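PDB 1XKY: dihydrodipicolinate synthase, which probably catalyses the condensation of pyruvate with aspartate semialdehyde that opens the lysine branch of amino-acid biosynthesis, working as a TIM-barrel lyase. Local coordinates for residues A[11-16]-A[81-86]; A[19-24]-A[36-41]. All blocks are in the same frame, centred on the assembly; numbering follows the deposited sequence.

Contact 1 (A[11-16]-A[81-86]); sequences IDFGTI and RVPVIA
F13 and P83 mark the closest approach of the two backbones, their CA atoms 6.4 Å apart, where the loop entering strand 16-19 passes the start of strand 84-87. Both strands belong to the parallel eight-stranded TIM barrel, as the first and third in order, with strand 49-52 between them. The loop 11-14 packs at the N-terminal end of the strands, with F13 against the start of strand 84-87.

The contact is apolar and turns on the F13 ring, which has its CG beside the backbone N and anti to the carbonyl carbon (chi1 -57°), a rotation that brings the ring to P83 and I85. P83 meets the ring at its edge, CB lying near the ring plane and 3.9 Å from F13 CD1. I85 comes over a face instead: its CD1 sits 3.9 Å from the ring centroid and 27° off the normal, a CH-pi contact displaced toward the CD1-CE1 rim. The backbone takes part too, D12 O lying 3.6 Å from P83 CG, while I11 reaches P83 CB with its terminal CD1. Beyond the two segments, A110 of the next strand touches both F13 and I85, and T48 OG1 is hydrogen-bonded to F13 O.

The loop is shaped by an Asx turn at D12, whose carboxylate also forms a salt bridge with K211. In that turn G14 N donates to D12 OD1 at 2.9 Å, with an N-H...O angle of 150°, approaching from above the carboxylate plane.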
loop_
_atom_site.group_PDB
_atom_site.type_symbol
_atom_site.label_atom_id
_atom_site.label_comp_id
_atom_site.label_asym_id
_atom_site.label_seq_id
_atom_site.Cartn_x
_atom_site.Cartn_y
_atom_site.Cartn_z
ATOM N N ILE A 11 4.104 -27.832 -25.248
ATOM C CA ILE A 11 5.178 -28.019 -24.272
ATOM C C ILE A 11 4.603 -28.179 -22.850
ATOM O O ILE A 11 3.674 -27.475 -22.463
ATOM C CB ILE A 11 6.213 -26.863 -24.352
ATOM C CG1 ILE A 11 7.505 -27.244 -23.614
ATOM C CG2 ILE A 11 5.619 -25.541 -23.835
ATOM C CD1 ILE A 11 8.696 -26.356 -23.948
ATOM N N ASP A 12 5.137 -29.134 -22.100
ATOM C CA ASP A 12 4.641 -29.446 -20.756
ATOM C C ASP A 12 5.754 -29.191 -19.743
ATOM O O ASP A 12 6.705 -29.961 -19.649
ATOM C CB ASP A 12 4.180 -30.906 -20.695
ATOM C CG ASP A 12 3.623 -31.310 -19.325
ATOM O OD1 ASP A 12 3.457 -30.454 -18.430
ATOM O OD2 ASP A 12 3.331 -32.513 -19.152
ATOM N N PHE A 13 5.618 -28.118 -18.970
ATOM C CA PHE A 13 6.621 -27.768 -17.964
ATOM C C PHE A 13 6.453 -28.551 -16.661
ATOM O O PHE A 13 7.283 -28.428 -15.772
ATOM C CB PHE A 13 6.594 -26.267 -17.669
ATOM C CG PHE A 13 6.808 -25.413 -18.875
ATOM C CD1 PHE A 13 7.941 -25.575 -19.662
ATOM C CD2 PHE A 13 5.890 -24.438 -19.225
ATOM C CE1 PHE A 13 8.149 -24.783 -20.778
ATOM C CE2 PHE A 13 6.094 -23.642 -20.346
ATOM C CZ PHE A 13 7.223 -23.811 -21.117
ATOM N N GLY A 14 5.385 -29.339 -16.555
ATOM C CA GLY A 14 5.102 -30.108 -15.342
ATOM C C GLY A 14 4.592 -29.262 -14.185
ATOM O O GLY A 14 4.102 -28.139 -14.384
ATOM N N THR A 15 4.711 -29.798 -12.971
ATOM C CA THR A 15 4.160 -29.155 -11.774
ATOM C C THR A 15 5.176 -28.334 -10.984
ATOM O O THR A 15 4.787 -27.445 -10.236
ATOM C CB THR A 15 3.541 -30.197 -10.811
ATOM O OG1 THR A 15 4.455 -31.292 -10.643
ATOM C CG2 THR A 15 2.225 -30.715 -11.353
ATOM N N ILE A 16 6.465 -28.647 -11.110
ATOM C CA ILE A 16 7.515 -27.899 -10.402
ATOM C C ILE A 16 8.646 -27.450 -11.333
ATOM O O ILE A 16 9.659 -28.136 -11.477
ATOM C CB ILE A 16 8.130 -28.704 -9.239
ATOM C CG1 ILE A 16 7.028 -29.262 -8.320
ATOM C CG2 ILE A 16 9.101 -27.808 -8.440
ATOM C CD1 ILE A 16 7.526 -30.130 -7.192
ATOM N N ARG A 81 15.953 -33.958 -20.882
ATOM C CA ARG A 81 15.211 -34.649 -19.812
ATOM C C ARG A 81 14.047 -33.827 -19.266
ATOM O O ARG A 81 13.021 -34.383 -18.875
ATOM C CB ARG A 81 16.140 -35.010 -18.659
ATOM C CG ARG A 81 17.051 -36.192 -18.947
ATOM C CD ARG A 81 17.996 -36.411 -17.773
ATOM N NE ARG A 81 19.052 -35.401 -17.749
ATOM C CZ ARG A 81 19.813 -35.125 -16.692
ATOM N NH1 ARG A 81 19.644 -35.760 -15.539
ATOM N NH2 ARG A 81 20.751 -34.195 -16.793
ATOM N N VAL A 82 14.238 -32.512 -19.201
ATOM C CA VAL A 82 13.181 -31.575 -18.830
ATOM C C VAL A 82 13.323 -30.334 -19.710
ATOM O O VAL A 82 14.413 -30.067 -20.228
ATOM C CB VAL A 82 13.262 -31.157 -17.326
ATOM C CG1 VAL A 82 13.133 -32.371 -16.416
ATOM C CG2 VAL A 82 14.549 -30.369 -17.021
ATOM N N PRO A 83 12.225 -29.580 -19.909
ATOM C CA PRO A 83 12.351 -28.332 -20.666
ATOM C C PRO A 83 13.279 -27.295 -20.020
ATOM O O PRO A 83 13.287 -27.144 -18.802
ATOM C CB PRO A 83 10.912 -27.800 -20.717
ATOM C CG PRO A 83 10.060 -28.963 -20.452
ATOM C CD PRO A 83 10.831 -29.836 -19.518
ATOM N N VAL A 84 14.046 -26.598 -20.858
ATOM C CA VAL A 84 14.925 -25.504 -20.433
ATOM C C VAL A 84 14.295 -24.187 -20.883
ATOM O O VAL A 84 14.107 -23.963 -22.073
ATOM C CB VAL A 84 16.342 -25.634 -21.046
ATOM C CG1 VAL A 84 17.206 -24.439 -20.676
ATOM C CG2 VAL A 84 16.991 -26.928 -20.593
ATOM N N ILE A 85 13.958 -23.333 -19.916
ATOM C CA ILE A 85 13.342 -22.033 -20.181
ATOM C C ILE A 85 14.349 -20.934 -19.870
ATOM O O ILE A 85 14.805 -20.820 -18.732
ATOM C CB ILE A 85 12.079 -21.822 -19.304
ATOM C CG1 ILE A 85 11.076 -22.962 -19.505
ATOM C CG2 ILE A 85 11.433 -20.478 -19.614
ATOM C CD1 ILE A 85 10.183 -23.213 -18.302
ATOM N N ALA A 86 14.691 -20.123 -20.871
ATOM C CA ALA A 86 15.679 -19.051 -20.714
ATOM C C ALA A 86 15.023 -17.701 -20.404
ATOM O O ALA A 86 14.057 -17.311 -21.049
ATOM C CB ALA A 86 16.522 -18.933 -21.963
#

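Contact 2 (A[19-24]-A[36-41]); sequences AMVTPF and TKLVNY
M20 and V39, like P23 and L38, have their CA atoms 8.3 Å apart, so the extended segment 19-24 runs beside helix 32-44 at a distance bridged by side chains. This is packing within the first beta-alpha unit of the TIM barrel: the chain leaves strand 16-19 and passes along the helix that follows it in sequence.

L38 carries the contact, and its CD2 methyl does most of the touching. With CG anti to the backbone N (chi1 175°), the side chain extends toward the loop and its CD2 is received by three residues. The M20 and L38 side chains run alongside each other, pointing opposite ways, and M20 CG lies 3.5 Å from L38 CD2, tighter than usual for two carbons. The V21 side chain crosses the leucine at about a right angle, its CG2 3.6 Å from the same methyl, and P23 CG adds a more distant approach at 4.1 Å. One bond beyond CG, M20 SD rests 3.8 Å from V39 CG2, the two side chains crossing nearly perpendicularly.

Helix 261-269 packs on V21, and helix 64-78 packs on V39, which places the cluster among three helices. All five touching residues are buried, and the groups that meet are methyls, methylenes and a thioether; the side-chain atoms that meet are apolar, so fit rather than polar pairing joins the segments here.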
loop_
_atom_site.group_PDB
_atom_site.type_symbol
_atom_site.label_atom_id
_atom_site.label_comp_id
_atom_site.label_asym_id
_atom_site.label_seq_id
_atom_site.Cartn_x
_atom_site.Cartn_y
_atom_site.Cartn_z
ATOM N N ALA A 19 13.287 -22.074 -10.659
ATOM C CA ALA A 19 14.006 -20.842 -10.963
ATOM C C ALA A 19 15.431 -20.976 -10.458
ATOM O O ALA A 19 15.757 -20.563 -9.344
ATOM C CB ALA A 19 13.319 -19.645 -10.305
ATOM N N MET A 20 16.282 -21.545 -11.300
ATOM C CA MET A 20 17.596 -22.003 -10.874
ATOM C C MET A 20 18.571 -20.867 -10.601
ATOM O O MET A 20 18.701 -19.943 -11.398
ATOM C CB MET A 20 18.194 -22.924 -11.937
ATOM C CG MET A 20 19.339 -23.747 -11.441
ATOM S SD MET A 20 20.050 -24.757 -12.741
ATOM C CE MET A 20 20.752 -23.519 -13.815
ATOM N N VAL A 21 19.276 -20.965 -9.477
ATOM C CA VAL A 21 20.400 -20.085 -9.191
ATOM C C VAL A 21 21.539 -20.307 -10.192
ATOM O O VAL A 21 21.646 -21.363 -10.821
ATOM C CB VAL A 21 20.932 -20.254 -7.723
ATOM C CG1 VAL A 21 19.832 -19.952 -6.725
ATOM C CG2 VAL A 21 21.518 -21.661 -7.487
ATOM N N THR A 22 22.379 -19.294 -10.348
ATOM C CA THR A 22 23.567 -19.402 -11.195
ATOM C C THR A 22 24.805 -19.551 -10.301
ATOM O O THR A 22 25.221 -18.581 -9.647
ATOM C CB THR A 22 23.719 -18.174 -12.112
ATOM O OG1 THR A 22 22.534 -18.011 -12.903
ATOM C CG2 THR A 22 24.919 -18.344 -13.041
ATOM N N PRO A 23 25.371 -20.772 -10.227
ATOM C CA PRO A 23 26.585 -20.957 -9.429
ATOM C C PRO A 23 27.763 -20.098 -9.896
ATOM O O PRO A 23 28.034 -20.016 -11.100
ATOM C CB PRO A 23 26.905 -22.453 -9.604
ATOM C CG PRO A 23 25.613 -23.078 -9.977
ATOM C CD PRO A 23 24.894 -22.051 -10.794
ATOM N N PHE A 24 28.441 -19.466 -8.939
ATOM C CA PHE A 24 29.659 -18.702 -9.209
ATOM C C PHE A 24 30.852 -19.311 -8.485
ATOM O O PHE A 24 30.725 -19.884 -7.388
ATOM C CB PHE A 24 29.522 -17.230 -8.783
ATOM C CG PHE A 24 28.433 -16.465 -9.503
ATOM C CD1 PHE A 24 27.550 -15.657 -8.791
ATOM C CD2 PHE A 24 28.291 -16.540 -10.884
ATOM C CE1 PHE A 24 26.540 -14.941 -9.442
ATOM C CE2 PHE A 24 27.285 -15.817 -11.543
ATOM C CZ PHE A 24 26.416 -15.023 -10.820
ATOM N N THR A 36 26.564 -28.030 -13.544
ATOM C CA THR A 36 26.280 -29.422 -13.905
ATOM C C THR A 36 25.773 -30.192 -12.684
ATOM O O THR A 36 24.731 -30.851 -12.748
ATOM C CB THR A 36 27.518 -30.113 -14.508
ATOM O OG1 THR A 36 27.955 -29.378 -15.656
ATOM C CG2 THR A 36 27.216 -31.561 -14.916
ATOM N N LYS A 37 26.476 -30.068 -11.563
ATOM C CA LYS A 37 26.054 -30.732 -10.331
ATOM C C LYS A 37 24.645 -30.300 -9.921
ATOM O O LYS A 37 23.804 -31.140 -9.574
ATOM C CB LYS A 37 27.040 -30.451 -9.196
ATOM C CG LYS A 37 26.832 -31.339 -7.978
ATOM C CD LYS A 37 27.622 -30.850 -6.755
ATOM C CE LYS A 37 29.099 -31.216 -6.806
ATOM N NZ LYS A 37 29.937 -30.177 -7.476
ATOM N N LEU A 38 24.386 -28.995 -9.988
ATOM C CA LEU A 38 23.098 -28.442 -9.561
ATOM C C LEU A 38 21.947 -28.909 -10.445
ATOM O O LEU A 38 20.889 -29.270 -9.941
ATOM C CB LEU A 38 23.139 -26.905 -9.545
ATOM C CG LEU A 38 21.806 -26.207 -9.219
ATOM C CD1 LEU A 38 21.335 -26.585 -7.835
ATOM C CD2 LEU A 38 21.945 -24.694 -9.340
ATOM N N VAL A 39 22.150 -28.877 -11.760
ATOM C CA VAL A 39 21.123 -29.319 -12.716
ATOM C C VAL A 39 20.734 -30.778 -12.467
ATOM O O VAL A 39 19.547 -31.111 -12.401
ATOM C CB VAL A 39 21.580 -29.132 -14.176
ATOM C CG1 VAL A 39 20.646 -29.852 -15.141
ATOM C CG2 VAL A 39 21.649 -27.642 -14.531
ATOM N N ASN A 40 21.733 -31.637 -12.296
ATOM C CA ASN A 40 21.462 -33.061 -12.037
ATOM C C ASN A 40 20.747 -33.295 -10.710
ATOM O O ASN A 40 19.811 -34.112 -10.625
ATOM C CB ASN A 40 22.757 -33.869 -12.113
ATOM C CG ASN A 40 23.213 -34.077 -13.542
ATOM O OD1 ASN A 40 22.426 -34.487 -14.395
ATOM N ND2 ASN A 40 24.476 -33.788 -13.814
ATOM N N TYR A 41 21.184 -32.561 -9.690
ATOM C CA TYR A 41 20.517 -32.586 -8.391
ATOM C C TYR A 41 19.024 -32.227 -8.511
ATOM O O TYR A 41 18.148 -32.956 -8.013
ATOM C CB TYR A 41 21.225 -31.654 -7.396
ATOM C CG TYR A 41 20.410 -31.448 -6.134
ATOM C CD1 TYR A 41 20.486 -32.351 -5.077
ATOM C CD2 TYR A 41 19.525 -30.380 -6.028
ATOM C CE1 TYR A 41 19.714 -32.183 -3.928
ATOM C CE2 TYR A 41 18.754 -30.193 -4.883
ATOM C CZ TYR A 41 18.847 -31.098 -3.834
ATOM O OH TYR A 41 18.072 -30.916 -2.696
#

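Both contacts belong to the same barrel, and both segments of contact 2 fall in sequence between the two segments of contact 1. Strand 16-19 links their first segments: 11-16 leads into it and 19-24 leaves it. Contact 1 lies at the barrel's N-terminal end and is partly buried, joining a loop to a strand through an aromatic ring, with an exposed aspartate at its margin. Contact 2 is wholly buried between loop and helix and relies on aliphatic and thioether groups. Their centres are 15 Å apart, yet the second segments meet directly: R81 NH2 lies 2.9 Å from N40 OD1, a probable hydrogen bond from the approach to strand 84-87 to helix 32-44.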